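Local coordinates for protein diguanylate cyclase (Marinobacter aquaeolei VT8, PDB 3IGN) that probably makes the second messenger c-di-GMP from two GTP molecules, using the GGDEF domain that forms this chain, at residues A39-M44 / I134-E139; E112-S117 / Y128-G133; L17-W22 / G84-E89; N24-E29 / G92-E97; F45-F50 / E64-T69. All coordinates share one frame; numbering follows the deposited sequence.

How the contacts relate
From the N terminus, contact 3 opens first at 17-22, followed by contact 4 at 24-29, contact 1 at 39-44 and contact 5 at 45-50. Contact 5 closes soonest, at 64-69, within the spans of the other three. Contacts 3 and 4 then close in turn at 84-89 and 92-97. These two cross each other, and both cross contact 1. Contact 2 opens at 112-117 and closes at 128-133, inside contact 1, which closes last at 134-139. Contact 1 pairs two inner strands of the sheet. Contact 3 adds the strand 17-18 at one edge. Contacts 2, 4 and 5 set helices 100-115, 19-36 and 59-74 against the sheet.

Contact 1. Residues A39-M44 / I134-E139; sequences ATSLVM and IAQLTE
L42 and A135 face each other as a hydrogen-bonded pair in two antiparallel strands whose N-to-C directions are 161° apart, flanked by the non-hydrogen-bonded pairs S41-Q136 and V43-I134. L42 N donates to A135 O at 2.9 Å, and A135 N returns a bond of the same length to L42 O. Just past the pairing, L137 N gives a straighter bond of 2.9 Å to T40 O. Q136 has its CG anti to the backbone N (chi1 170°), and this CG lies 3.5 Å from T40 O. Its CB touches S41 OG at 3.5 Å. The polar ends turn to other partners: S41 OG bonds T98 O, and Q136 OE1 accepts from A100 N. One water accepts from T40 N and Q136 NE2 and donates to L137 O, so it bridges the two segments where their pairing ends. V43 and I134 lie side by side, CG2 to CG1 at 4.2 Å, and helix 100-115 covers them. The T40 and L137 side chains also lie side by side, with T40 CG2 3.7 Å from L137 CB. L42 and L137 pack on helices 19-36 and 144-160. This is an antiparallel pairing inside the sheet of the GGDEF domain, with helices on both faces. Through T98, a c-di-GMP-binding residue, S41 joins it to the product site.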
# COMPACT_ATOMS: atom_id res chain seq x y z
N ALA A 39 9.02 -7.66 -15.44
CA ALA A 39 7.72 -7.71 -14.78
C ALA A 39 7.88 -6.82 -13.55
O ALA A 39 8.87 -6.90 -12.84
CB ALA A 39 7.39 -9.13 -14.37
N THR A 40 6.91 -5.95 -13.32
CA THR A 40 6.97 -5.08 -12.16
C THR A 40 5.53 -4.66 -11.88
O THR A 40 4.76 -4.41 -12.79
CB THR A 40 7.88 -3.85 -12.41
OG1 THR A 40 8.04 -3.14 -11.17
CG2 THR A 40 7.29 -2.93 -13.45
N SER A 41 5.19 -4.62 -10.60
CA SER A 41 3.83 -4.27 -10.21
C SER A 41 3.83 -3.21 -9.13
O SER A 41 4.81 -3.02 -8.41
CB SER A 41 3.12 -5.52 -9.69
OG SER A 41 3.04 -6.52 -10.70
N LEU A 42 2.69 -2.54 -9.01
CA LEU A 42 2.48 -1.50 -8.03
C LEU A 42 1.25 -1.85 -7.20
O LEU A 42 0.26 -2.34 -7.73
CB LEU A 42 2.25 -0.18 -8.74
CG LEU A 42 2.29 1.09 -7.91
CD1 LEU A 42 3.73 1.35 -7.49
CD2 LEU A 42 1.75 2.25 -8.73
N VAL A 43 1.32 -1.58 -5.90
CA VAL A 43 0.21 -1.83 -5.00
C VAL A 43 -0.16 -0.50 -4.35
O VAL A 43 0.70 0.32 -4.06
CB VAL A 43 0.58 -2.82 -3.88
CG1 VAL A 43 -0.63 -3.06 -2.96
CG2 VAL A 43 1.07 -4.13 -4.48
N MSE A 44 -1.46 -0.28 -4.17
CA MSE A 44 -1.95 0.93 -3.52
C MSE A 44 -3.02 0.38 -2.60
O MSE A 44 -3.93 -0.32 -3.05
CB MSE A 44 -2.61 1.89 -4.52
CG MSE A 44 -1.77 2.20 -5.74
SE MSE A 44 -1.42 4.09 -5.91
CE MSE A 44 -0.21 4.20 -4.45
N ILE A 134 -3.86 -3.78 -7.18
CA ILE A 134 -2.61 -4.15 -7.84
C ILE A 134 -2.65 -3.82 -9.32
O ILE A 134 -3.65 -4.03 -9.99
CB ILE A 134 -2.36 -5.68 -7.73
CG1 ILE A 134 -2.14 -6.10 -6.28
CG2 ILE A 134 -1.15 -6.09 -8.60
CD1 ILE A 134 -2.23 -7.61 -6.10
N ALA A 135 -1.55 -3.28 -9.84
CA ALA A 135 -1.46 -2.98 -11.25
C ALA A 135 -0.07 -3.34 -11.75
O ALA A 135 0.92 -2.71 -11.36
CB ALA A 135 -1.75 -1.50 -11.52
N GLN A 136 0.00 -4.38 -12.57
CA GLN A 136 1.29 -4.74 -13.15
C GLN A 136 1.48 -3.74 -14.28
O GLN A 136 0.53 -3.39 -14.98
CB GLN A 136 1.29 -6.17 -13.70
CG GLN A 136 2.56 -6.47 -14.52
CD GLN A 136 2.73 -7.95 -14.85
OE1 GLN A 136 1.89 -8.77 -14.48
NE2 GLN A 136 3.82 -8.29 -15.54
N LEU A 137 2.70 -3.26 -14.46
CA LEU A 137 2.98 -2.30 -15.51
C LEU A 137 3.02 -2.93 -16.89
O LEU A 137 3.68 -3.95 -17.11
CB LEU A 137 4.32 -1.61 -15.21
CG LEU A 137 4.80 -0.49 -16.14
CD1 LEU A 137 3.75 0.60 -16.28
CD2 LEU A 137 6.11 0.08 -15.59
N THR A 138 2.29 -2.32 -17.83
CA THR A 138 2.26 -2.78 -19.22
C THR A 138 2.83 -1.62 -20.03
O THR A 138 3.25 -0.61 -19.48
CB THR A 138 0.81 -3.03 -19.70
OG1 THR A 138 0.15 -1.77 -19.90
CG2 THR A 138 0.05 -3.84 -18.68
N GLU A 139 2.87 -1.76 -21.35
CA GLU A 139 3.39 -0.69 -22.19
C GLU A 139 2.41 0.47 -22.35
O GLU A 139 2.77 1.52 -22.86
CB GLU A 139 3.74 -1.23 -23.59
CG GLU A 139 4.97 -2.11 -23.66
CD GLU A 139 5.32 -2.49 -25.09
OE1 GLU A 139 4.85 -1.79 -26.01
OE2 GLU A 139 6.07 -3.48 -25.29
O HOH W 1 5.53 -5.71 -15.97

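Contact 2. Residues E112-S117 / Y128-G133; sequences EAIEKS and YTVSMG
I114 and Y128 carry most of this contact between the last turn of helix 100-115 and the residues that lead into strand 130-136, with its first residue, V130. The I114 and Y128 side chains cross obliquely, with CG2 of I114 over one face of the phenol ring. This CG2 sits 3.8 Å from the ring centroid, a CH-pi contact displaced toward the rim. The nearest ring atom is Y128 CE2, 3.4 Å from I114 CG2. Y128 CG lies between its own backbone N and carbonyl carbon (chi1 67°), and one face of the ring meets I114. The other branch of I114 ends on V130, with CD1 to V130 CG1 at 3.8 Å. These two side chains meet at about a right angle. I114 chi2 is -134°, well off a staggered value, and it sets CD1 beside both V130 and the phenol oxygen. Y128 OH is hydrogen-bonded to T69 OG1, which links the ring to helix 59-74. T129 contributes less, and its OG1 bonds to D48 OD2.

No direct hydrogen bond joins the two segments. Water does the polar work instead. One water accepts from Y128 N at 2.9 Å and lies 2.8 Å from I114 O. A second stands 2.8 Å from both E115 O and Y128 O. S117 OG turns back to its own segment and donates to A113 O at 2.6 Å. The side chains thus hold the helix end by apolar contact, while backbone polar groups there are linked through water rather than directly.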
# COMPACT_ATOMS: atom_id res chain seq x y z
N GLU A 112 -4.29 -10.71 5.14
CA GLU A 112 -4.59 -11.67 6.19
C GLU A 112 -3.94 -11.29 7.52
O GLU A 112 -4.55 -11.42 8.58
CB GLU A 112 -4.14 -13.07 5.77
CG GLU A 112 -4.85 -14.19 6.52
CD GLU A 112 -4.49 -15.56 5.98
OE1 GLU A 112 -4.29 -15.69 4.76
OE2 GLU A 112 -4.43 -16.52 6.78
N ALA A 113 -2.70 -10.82 7.46
CA ALA A 113 -1.99 -10.44 8.67
C ALA A 113 -2.71 -9.29 9.36
O ALA A 113 -2.76 -9.20 10.58
CB ALA A 113 -0.56 -10.04 8.35
N ILE A 114 -3.28 -8.39 8.55
CA ILE A 114 -4.01 -7.26 9.10
C ILE A 114 -5.36 -7.72 9.64
O ILE A 114 -5.79 -7.29 10.71
CB ILE A 114 -4.23 -6.17 8.02
CG1 ILE A 114 -2.87 -5.61 7.59
CG2 ILE A 114 -5.18 -5.10 8.54
CD1 ILE A 114 -2.79 -4.10 7.50
N GLU A 115 -6.02 -8.61 8.90
CA GLU A 115 -7.32 -9.13 9.30
C GLU A 115 -7.24 -9.86 10.64
O GLU A 115 -8.15 -9.76 11.46
CB GLU A 115 -7.86 -10.07 8.21
CG GLU A 115 -9.30 -10.52 8.40
CD GLU A 115 -9.74 -11.48 7.30
OE1 GLU A 115 -8.98 -12.42 6.99
OE2 GLU A 115 -10.86 -11.32 6.76
N LYS A 116 -6.14 -10.58 10.86
CA LYS A 116 -5.94 -11.33 12.10
C LYS A 116 -5.38 -10.48 13.23
O LYS A 116 -5.20 -10.96 14.35
CB LYS A 116 -5.02 -12.51 11.84
N SER A 117 -5.12 -9.21 12.94
CA SER A 117 -4.56 -8.30 13.92
C SER A 117 -5.53 -7.75 14.94
O SER A 117 -6.75 -7.74 14.74
CB SER A 117 -3.89 -7.11 13.23
OG SER A 117 -2.71 -7.49 12.55
N TYR A 128 -9.49 -4.43 12.24
CA TYR A 128 -9.78 -3.69 11.02
C TYR A 128 -9.27 -4.46 9.81
O TYR A 128 -8.68 -5.53 9.94
CB TYR A 128 -9.11 -2.32 11.07
CG TYR A 128 -7.59 -2.37 11.04
CD1 TYR A 128 -6.85 -2.85 12.13
CD2 TYR A 128 -6.89 -1.96 9.91
CE1 TYR A 128 -5.45 -2.91 12.08
CE2 TYR A 128 -5.50 -2.01 9.85
CZ TYR A 128 -4.79 -2.49 10.94
OH TYR A 128 -3.41 -2.55 10.87
N THR A 129 -9.49 -3.90 8.62
CA THR A 129 -9.04 -4.53 7.40
C THR A 129 -8.54 -3.50 6.41
O THR A 129 -8.64 -2.29 6.65
CB THR A 129 -10.18 -5.32 6.71
OG1 THR A 129 -11.28 -4.45 6.44
CG2 THR A 129 -10.65 -6.47 7.60
N VAL A 130 -7.98 -3.98 5.31
CA VAL A 130 -7.47 -3.10 4.26
C VAL A 130 -8.01 -3.56 2.92
O VAL A 130 -8.33 -4.73 2.73
CB VAL A 130 -5.92 -3.12 4.16
CG1 VAL A 130 -5.30 -2.34 5.32
CG2 VAL A 130 -5.43 -4.56 4.16
N SER A 131 -8.12 -2.61 2.00
CA SER A 131 -8.56 -2.89 0.64
C SER A 131 -7.28 -2.66 -0.16
O SER A 131 -6.55 -1.72 0.12
CB SER A 131 -9.66 -1.91 0.20
OG SER A 131 -10.90 -2.24 0.82
N MSE A 132 -7.01 -3.51 -1.14
CA MSE A 132 -5.78 -3.36 -1.91
C MSE A 132 -5.96 -3.47 -3.42
O MSE A 132 -6.75 -4.28 -3.91
CB MSE A 132 -4.77 -4.43 -1.46
CG MSE A 132 -4.69 -4.56 0.06
SE MSE A 132 -3.44 -5.92 0.64
CE MSE A 132 -4.56 -7.43 0.48
N GLY A 133 -5.22 -2.63 -4.15
CA GLY A 133 -5.29 -2.63 -5.60
C GLY A 133 -3.92 -2.90 -6.19
O GLY A 133 -2.93 -2.31 -5.75
O HOH W 2 -7.36 -6.36 12.77
O HOH W 3 -10.00 -7.68 11.11

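Contact 3. Residues L17-W22 / G84-E89; sequences LNRGTW and GRYGGE
W22 lies flat against G84, and this is the tight part of the contact. The indole covers the glycine backbone, with W22 CD1 3.6 Å from G84 N. G84 CA stands over the five-membered ring in a CH-pi contact, 4.1 Å from its centroid. W22 NE1 is hydrogen-bonded to S82 O, which helps to fix the indole. Beside it, R85 N donates to L17 O at 3.0 Å in a parallel pairing that adds the short, weakly bonded strand 17-18 to the edge of the sheet. N18 caps helix 19-36, its OD1 accepting from T21 N at 2.9 Å and also from T21 OG1.

Strand 82-85 leads into the sequence G87-F91, the GGDEF signature of the family, here read as GGEEF. Its first residues, G87-E89, lie in the turn of a hairpin between strands 82-85 and 90-96, and the last two begin strand 90-96. R85 holds this turn side-on at G88 O. Its NH2 makes the shorter, straighter bond of 2.9 Å and its NE a longer, more bent one. The NH1 of R85 forms a salt bridge to D11.

The solvent side is looser. The extended R19 chain crosses Y86 obliquely, and R19 NE comes within 3.6 Å of Y86 CE1. Their guanidinium and ring planes stand 90° apart. R19 NE has its salt bridge to E23. One water spans R19 NH2 and Y86 OH, while another accepts from R19 N and donates to R85 O at 3.0 Å.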
# COMPACT_ATOMS: atom_id res chain seq x y z
N LEU A 17 8.83 5.29 3.49
CA LEU A 17 9.23 6.39 2.63
C LEU A 17 8.05 7.36 2.57
O LEU A 17 6.91 6.95 2.71
CB LEU A 17 9.53 5.88 1.21
CG LEU A 17 10.84 5.12 1.02
CD1 LEU A 17 10.88 4.51 -0.37
CD2 LEU A 17 12.00 6.07 1.22
N ASN A 18 8.33 8.65 2.39
CA ASN A 18 7.24 9.61 2.29
C ASN A 18 6.78 9.65 0.84
O ASN A 18 7.46 9.14 -0.05
CB ASN A 18 7.67 11.01 2.76
CG ASN A 18 8.92 11.51 2.08
OD1 ASN A 18 9.10 11.32 0.88
ND2 ASN A 18 9.78 12.18 2.84
N ARG A 19 5.62 10.26 0.60
CA ARG A 19 5.07 10.33 -0.75
C ARG A 19 6.05 10.80 -1.82
O ARG A 19 6.24 10.12 -2.84
CB ARG A 19 3.84 11.24 -0.76
CG ARG A 19 3.19 11.37 -2.12
CD ARG A 19 1.96 12.26 -2.05
NE ARG A 19 1.39 12.51 -3.37
CZ ARG A 19 1.10 13.72 -3.83
NH1 ARG A 19 1.33 14.78 -3.08
NH2 ARG A 19 0.58 13.86 -5.04
N GLY A 20 6.66 11.95 -1.60
CA GLY A 20 7.61 12.48 -2.57
C GLY A 20 8.71 11.52 -2.96
O GLY A 20 8.99 11.33 -4.15
N THR A 21 9.36 10.93 -1.97
CA THR A 21 10.45 9.99 -2.24
C THR A 21 9.93 8.71 -2.88
O THR A 21 10.53 8.20 -3.83
CB THR A 21 11.19 9.61 -0.95
OG1 THR A 21 11.61 10.80 -0.27
CG2 THR A 21 12.41 8.77 -1.28
N TRP A 22 8.83 8.19 -2.37
CA TRP A 22 8.27 6.96 -2.92
C TRP A 22 7.92 7.17 -4.38
O TRP A 22 8.23 6.32 -5.21
CB TRP A 22 7.04 6.52 -2.13
CG TRP A 22 6.50 5.19 -2.56
CD1 TRP A 22 7.05 3.96 -2.31
CD2 TRP A 22 5.31 4.96 -3.32
NE1 TRP A 22 6.26 2.97 -2.87
CE2 TRP A 22 5.19 3.56 -3.49
CE3 TRP A 22 4.33 5.80 -3.87
CZ2 TRP A 22 4.13 2.98 -4.20
CZ3 TRP A 22 3.27 5.22 -4.57
CH2 TRP A 22 3.18 3.82 -4.73
N GLY A 84 5.70 2.83 0.82
CA GLY A 84 5.66 4.23 1.16
C GLY A 84 4.30 4.62 1.69
O GLY A 84 3.31 3.93 1.44
N ARG A 85 4.25 5.69 2.47
CA ARG A 85 2.97 6.15 2.99
C ARG A 85 2.59 7.24 2.01
O ARG A 85 3.17 8.32 1.99
CB ARG A 85 3.08 6.73 4.39
CG ARG A 85 1.72 7.05 4.97
CD ARG A 85 1.84 8.02 6.12
NE ARG A 85 0.56 8.24 6.77
CZ ARG A 85 0.38 9.12 7.75
NH1 ARG A 85 1.40 9.85 8.19
NH2 ARG A 85 -0.82 9.25 8.31
N TYR A 86 1.60 6.93 1.18
CA TYR A 86 1.17 7.85 0.15
C TYR A 86 0.32 9.01 0.68
O TYR A 86 0.50 10.15 0.27
CB TYR A 86 0.42 7.06 -0.90
CG TYR A 86 0.01 7.88 -2.07
CD1 TYR A 86 0.94 8.32 -3.01
CD2 TYR A 86 -1.31 8.25 -2.22
CE1 TYR A 86 0.54 9.11 -4.08
CE2 TYR A 86 -1.72 9.04 -3.28
CZ TYR A 86 -0.79 9.46 -4.21
OH TYR A 86 -1.22 10.23 -5.26
N GLY A 87 -0.61 8.72 1.58
CA GLY A 87 -1.45 9.75 2.14
C GLY A 87 -1.78 9.43 3.58
O GLY A 87 -1.05 8.72 4.24
N GLY A 88 -2.89 9.98 4.06
CA GLY A 88 -3.31 9.74 5.44
C GLY A 88 -3.41 8.28 5.80
O GLY A 88 -2.69 7.81 6.66
N GLU A 89 -4.33 7.55 5.18
CA GLU A 89 -4.44 6.13 5.49
C GLU A 89 -4.15 5.29 4.25
O GLU A 89 -4.52 4.12 4.19
CB GLU A 89 -5.82 5.79 6.02
CG GLU A 89 -6.89 5.62 4.96
CD GLU A 89 -7.65 6.87 4.70
OE1 GLU A 89 -7.10 7.96 4.92
OE2 GLU A 89 -8.81 6.78 4.25
O HOH W 4 0.22 11.48 -6.98
O HOH W 5 4.05 11.05 2.80

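Contact 4. Residues N24-E29 / G92-E97; sequences NLVDAE and GIILPE
I94 points from its strand toward the helix and meets L25, V26 and E29. The contact lays helix 19-36 over strand 90-96 in the alpha/beta sandwich of the GGDEF domain. The two short segments run nearly the same way, 26° apart, and their axes come within 9.5 Å. The I94 chain reaches out with chi2 172°, which sends CD1 against the helix backbone. That methyl lies 3.4 Å from V26 N. It also touches L25 CB at 3.6 Å and V26 CG2 at 3.7 Å. V26 and I94 cross obliquely, and V26 CG2 meets both CG1 and CD1 of the isoleucine. The other branch of I94 serves E29: CG2 is 4.0 Å from E29 CG. These two side chains also cross at a slant.

E29 then bends at chi2 (65°), which sets its CD near the ring of P96. The two side chains meet at about a right angle. E29 OE2 has weak hydrogen bonds to T40 OG1 and Q38 NE2. On the other face of the strand, I93 and L95 point away from this helix and pack on helix 100-115. P96 touches D81, a c-di-GMP-binding residue, and the nearest atoms of its side chain and the bound c-di-GMP are about 5 Å apart. At this end P96 CB is nearly equidistant from the two carboxylate oxygens of E29, 4.0 Å from OE1 and 3.9 Å from OE2.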
# COMPACT_ATOMS: atom_id res chain seq x y z
N ASN A 24 9.26 9.19 -6.48
CA ASN A 24 10.48 9.28 -7.28
C ASN A 24 10.95 7.86 -7.61
O ASN A 24 11.47 7.62 -8.70
CB ASN A 24 11.57 10.03 -6.51
CG ASN A 24 12.88 10.08 -7.26
OD1 ASN A 24 13.79 9.29 -7.01
ND2 ASN A 24 12.99 11.01 -8.21
N LEU A 25 10.75 6.94 -6.67
CA LEU A 25 11.13 5.53 -6.87
C LEU A 25 10.19 4.85 -7.86
O LEU A 25 10.62 4.03 -8.68
CB LEU A 25 11.11 4.78 -5.53
CG LEU A 25 12.46 4.56 -4.82
CD1 LEU A 25 13.35 5.77 -4.98
CD2 LEU A 25 12.22 4.25 -3.35
N VAL A 26 8.91 5.20 -7.80
CA VAL A 26 7.94 4.65 -8.75
C VAL A 26 8.34 5.09 -10.16
O VAL A 26 8.33 4.30 -11.10
CB VAL A 26 6.51 5.18 -8.48
CG1 VAL A 26 5.55 4.72 -9.57
CG2 VAL A 26 6.02 4.67 -7.14
N ASP A 27 8.69 6.36 -10.29
CA ASP A 27 9.10 6.91 -11.58
C ASP A 27 10.37 6.21 -12.06
O ASP A 27 10.50 5.90 -13.25
CB ASP A 27 9.32 8.42 -11.45
CG ASP A 27 9.61 9.09 -12.79
OD1 ASP A 27 9.21 8.56 -13.84
OD2 ASP A 27 10.23 10.18 -12.78
N ALA A 28 11.29 5.93 -11.15
CA ALA A 28 12.54 5.26 -11.51
C ALA A 28 12.25 3.85 -12.01
O ALA A 28 12.84 3.40 -13.01
CB ALA A 28 13.49 5.22 -10.33
N GLU A 29 11.35 3.14 -11.33
CA GLU A 29 11.02 1.78 -11.75
C GLU A 29 10.29 1.80 -13.10
O GLU A 29 10.50 0.92 -13.94
CB GLU A 29 10.17 1.09 -10.69
CG GLU A 29 9.94 -0.41 -10.95
CD GLU A 29 11.22 -1.25 -10.88
OE1 GLU A 29 12.12 -0.93 -10.08
OE2 GLU A 29 11.32 -2.25 -11.62
N GLY A 92 1.53 2.58 -0.45
CA GLY A 92 1.85 2.07 -1.77
C GLY A 92 3.07 1.17 -1.65
O GLY A 92 3.88 1.34 -0.74
N ILE A 93 3.20 0.20 -2.54
CA ILE A 93 4.37 -0.68 -2.54
C ILE A 93 4.80 -0.92 -3.98
O ILE A 93 3.95 -1.16 -4.84
CB ILE A 93 4.08 -2.07 -1.93
CG1 ILE A 93 3.21 -1.97 -0.68
CG2 ILE A 93 5.39 -2.75 -1.56
CD1 ILE A 93 2.75 -3.33 -0.17
N ILE A 94 6.10 -0.85 -4.23
CA ILE A 94 6.64 -1.12 -5.55
C ILE A 94 7.14 -2.54 -5.44
O ILE A 94 7.87 -2.88 -4.51
CB ILE A 94 7.83 -0.21 -5.91
CG1 ILE A 94 7.39 1.25 -5.92
CG2 ILE A 94 8.39 -0.58 -7.29
CD1 ILE A 94 8.54 2.25 -6.08
N LEU A 95 6.73 -3.40 -6.36
CA LEU A 95 7.16 -4.78 -6.34
C LEU A 95 7.92 -5.10 -7.63
O LEU A 95 7.33 -5.50 -8.63
CB LEU A 95 5.94 -5.70 -6.21
CG LEU A 95 4.97 -5.43 -5.05
CD1 LEU A 95 3.78 -6.37 -5.17
CD2 LEU A 95 5.68 -5.64 -3.71
N PRO A 96 9.25 -4.93 -7.61
CA PRO A 96 10.03 -5.22 -8.82
C PRO A 96 10.14 -6.72 -9.09
O PRO A 96 10.05 -7.54 -8.18
CB PRO A 96 11.39 -4.58 -8.49
CG PRO A 96 11.50 -4.81 -7.02
CD PRO A 96 10.11 -4.45 -6.52
N GLU A 97 10.31 -7.07 -10.36
CA GLU A 97 10.47 -8.45 -10.80
C GLU A 97 9.31 -9.31 -10.32
O GLU A 97 9.48 -10.50 -10.08
CB GLU A 97 11.77 -9.02 -10.26
CG GLU A 97 13.03 -8.37 -10.80
CD GLU A 97 13.21 -8.65 -12.28
OE1 GLU A 97 12.84 -9.76 -12.72
OE2 GLU A 97 13.73 -7.78 -12.99

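Contact 5. Residues F45-F50 / E64-T69; sequences FDIDHF and EVIRHT
V65 O is gripped twice by T69, whose side chain also meets F45 and I47. T69 OG1 donates to V65 O at 2.7 Å and T69 N does so at 3.0 Å, from opposite faces of the carbonyl plane. The extra bond fixes the T69 side chain on helix 59-74. In the GGDEF fold of this domain, that helix packs over the end of strand 40-47, the two segment axes running at 144°. The rest of the contact is apolar.

I47 stands in the middle and points toward the helix. Its CG2 meets V65 CG1 at 4.1 Å. With chi2 at 151°, its CD1 reaches I66 CG1 at 3.9 Å. The side chains of I47 and I66 cross at about a right angle. I47 CG1 lies 3.8 Å from T69 OG1. F45 and T69 reach toward each other tip to tip, and T69 CG2 sits in the plane of the ring, at its edge, 3.7 Å from F45 CE1. F91 of the neighbouring strand packs on I47, I66 and T69, and its ring lies nearly parallel to that of F45.

D46 points away from the helix. Its OD2 makes a salt bridge with K159 and lies near the like-charged E90 of the GGEEF signature. Beyond the strand, F50 crosses I66 at about a right angle, and F50 CZ comes within 3.5 Å of I66 CD1.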
# COMPACT_ATOMS: atom_id res chain seq x y z
N PHE A 45 -2.91 0.64 -1.30
CA PHE A 45 -3.93 0.14 -0.39
C PHE A 45 -4.29 1.14 0.69
O PHE A 45 -3.50 2.02 1.04
CB PHE A 45 -3.52 -1.23 0.20
CG PHE A 45 -2.33 -1.21 1.12
CD1 PHE A 45 -2.51 -1.19 2.50
CD2 PHE A 45 -1.03 -1.31 0.62
CE1 PHE A 45 -1.42 -1.28 3.37
CE2 PHE A 45 0.07 -1.40 1.48
CZ PHE A 45 -0.13 -1.38 2.86
N ASP A 46 -5.52 1.00 1.19
CA ASP A 46 -6.08 1.88 2.21
C ASP A 46 -6.63 1.07 3.36
O ASP A 46 -7.02 -0.09 3.20
CB ASP A 46 -7.26 2.68 1.63
CG ASP A 46 -6.83 3.78 0.70
OD1 ASP A 46 -5.63 3.83 0.33
OD2 ASP A 46 -7.69 4.60 0.32
N ILE A 47 -6.68 1.69 4.53
CA ILE A 47 -7.23 1.05 5.71
C ILE A 47 -8.74 1.23 5.56
O ILE A 47 -9.20 2.33 5.30
CB ILE A 47 -6.75 1.75 6.98
CG1 ILE A 47 -5.25 1.50 7.17
CG2 ILE A 47 -7.56 1.27 8.18
CD1 ILE A 47 -4.54 2.62 7.91
N ASP A 48 -9.50 0.15 5.70
CA ASP A 48 -10.95 0.23 5.57
C ASP A 48 -11.61 0.97 6.73
O ASP A 48 -11.14 0.88 7.87
CB ASP A 48 -11.56 -1.18 5.49
CG ASP A 48 -11.24 -1.88 4.19
OD1 ASP A 48 -11.29 -1.22 3.14
OD2 ASP A 48 -10.95 -3.10 4.22
N HIS A 49 -12.68 1.70 6.43
CA HIS A 49 -13.43 2.44 7.44
C HIS A 49 -12.56 3.26 8.39
O HIS A 49 -12.84 3.33 9.59
CB HIS A 49 -14.26 1.45 8.27
CG HIS A 49 -15.03 0.47 7.44
ND1 HIS A 49 -16.04 0.86 6.59
CD2 HIS A 49 -14.93 -0.87 7.32
CE1 HIS A 49 -16.54 -0.20 5.98
NE2 HIS A 49 -15.88 -1.27 6.41
N PHE A 50 -11.52 3.90 7.86
CA PHE A 50 -10.63 4.67 8.72
C PHE A 50 -11.30 5.82 9.46
O PHE A 50 -11.15 5.94 10.68
CB PHE A 50 -9.44 5.21 7.92
CG PHE A 50 -8.34 5.73 8.78
CD1 PHE A 50 -7.65 4.88 9.64
CD2 PHE A 50 -8.02 7.08 8.79
CE1 PHE A 50 -6.67 5.36 10.49
CE2 PHE A 50 -7.03 7.58 9.64
CZ PHE A 50 -6.36 6.72 10.49
N GLU A 64 -2.31 4.48 15.86
CA GLU A 64 -1.82 3.15 16.19
C GLU A 64 -2.18 2.17 15.09
O GLU A 64 -1.42 1.26 14.78
CB GLU A 64 -2.39 2.67 17.53
CG GLU A 64 -1.55 3.08 18.71
CD GLU A 64 -0.12 2.61 18.56
OE1 GLU A 64 0.12 1.38 18.69
OE2 GLU A 64 0.77 3.45 18.31
N VAL A 65 -3.35 2.37 14.49
CA VAL A 65 -3.80 1.50 13.41
C VAL A 65 -2.89 1.73 12.20
O VAL A 65 -2.51 0.78 11.51
CB VAL A 65 -5.26 1.80 13.02
CG1 VAL A 65 -5.66 0.98 11.81
CG2 VAL A 65 -6.18 1.45 14.19
N ILE A 66 -2.53 2.98 11.95
CA ILE A 66 -1.65 3.32 10.84
C ILE A 66 -0.26 2.73 11.08
O ILE A 66 0.32 2.12 10.19
CB ILE A 66 -1.52 4.85 10.66
CG1 ILE A 66 -2.80 5.41 10.04
CG2 ILE A 66 -0.32 5.17 9.78
CD1 ILE A 66 -2.86 6.92 10.03
N ARG A 67 0.26 2.92 12.29
CA ARG A 67 1.58 2.40 12.61
C ARG A 67 1.63 0.88 12.52
O ARG A 67 2.61 0.32 12.04
CB ARG A 67 2.01 2.84 14.01
CG ARG A 67 2.72 4.18 14.04
CD ARG A 67 3.29 4.48 15.42
NE ARG A 67 2.25 4.74 16.40
CZ ARG A 67 2.09 5.90 17.03
NH1 ARG A 67 2.91 6.91 16.78
NH2 ARG A 67 1.10 6.06 17.89
N HIS A 68 0.57 0.22 12.97
CA HIS A 68 0.54 -1.23 12.91
C HIS A 68 0.51 -1.70 11.46
O HIS A 68 1.16 -2.68 11.11
CB HIS A 68 -0.69 -1.78 13.64
CG HIS A 68 -0.76 -3.27 13.66
ND1 HIS A 68 0.18 -4.05 14.32
CD2 HIS A 68 -1.63 -4.14 13.09
CE1 HIS A 68 -0.11 -5.32 14.14
NE2 HIS A 68 -1.20 -5.41 13.40
N THR A 69 -0.26 -0.99 10.64
CA THR A 69 -0.36 -1.33 9.22
C THR A 69 1.01 -1.23 8.57
O THR A 69 1.41 -2.10 7.79
CB THR A 69 -1.34 -0.38 8.50
OG1 THR A 69 -2.63 -0.46 9.12
CG2 THR A 69 -1.46 -0.76 7.03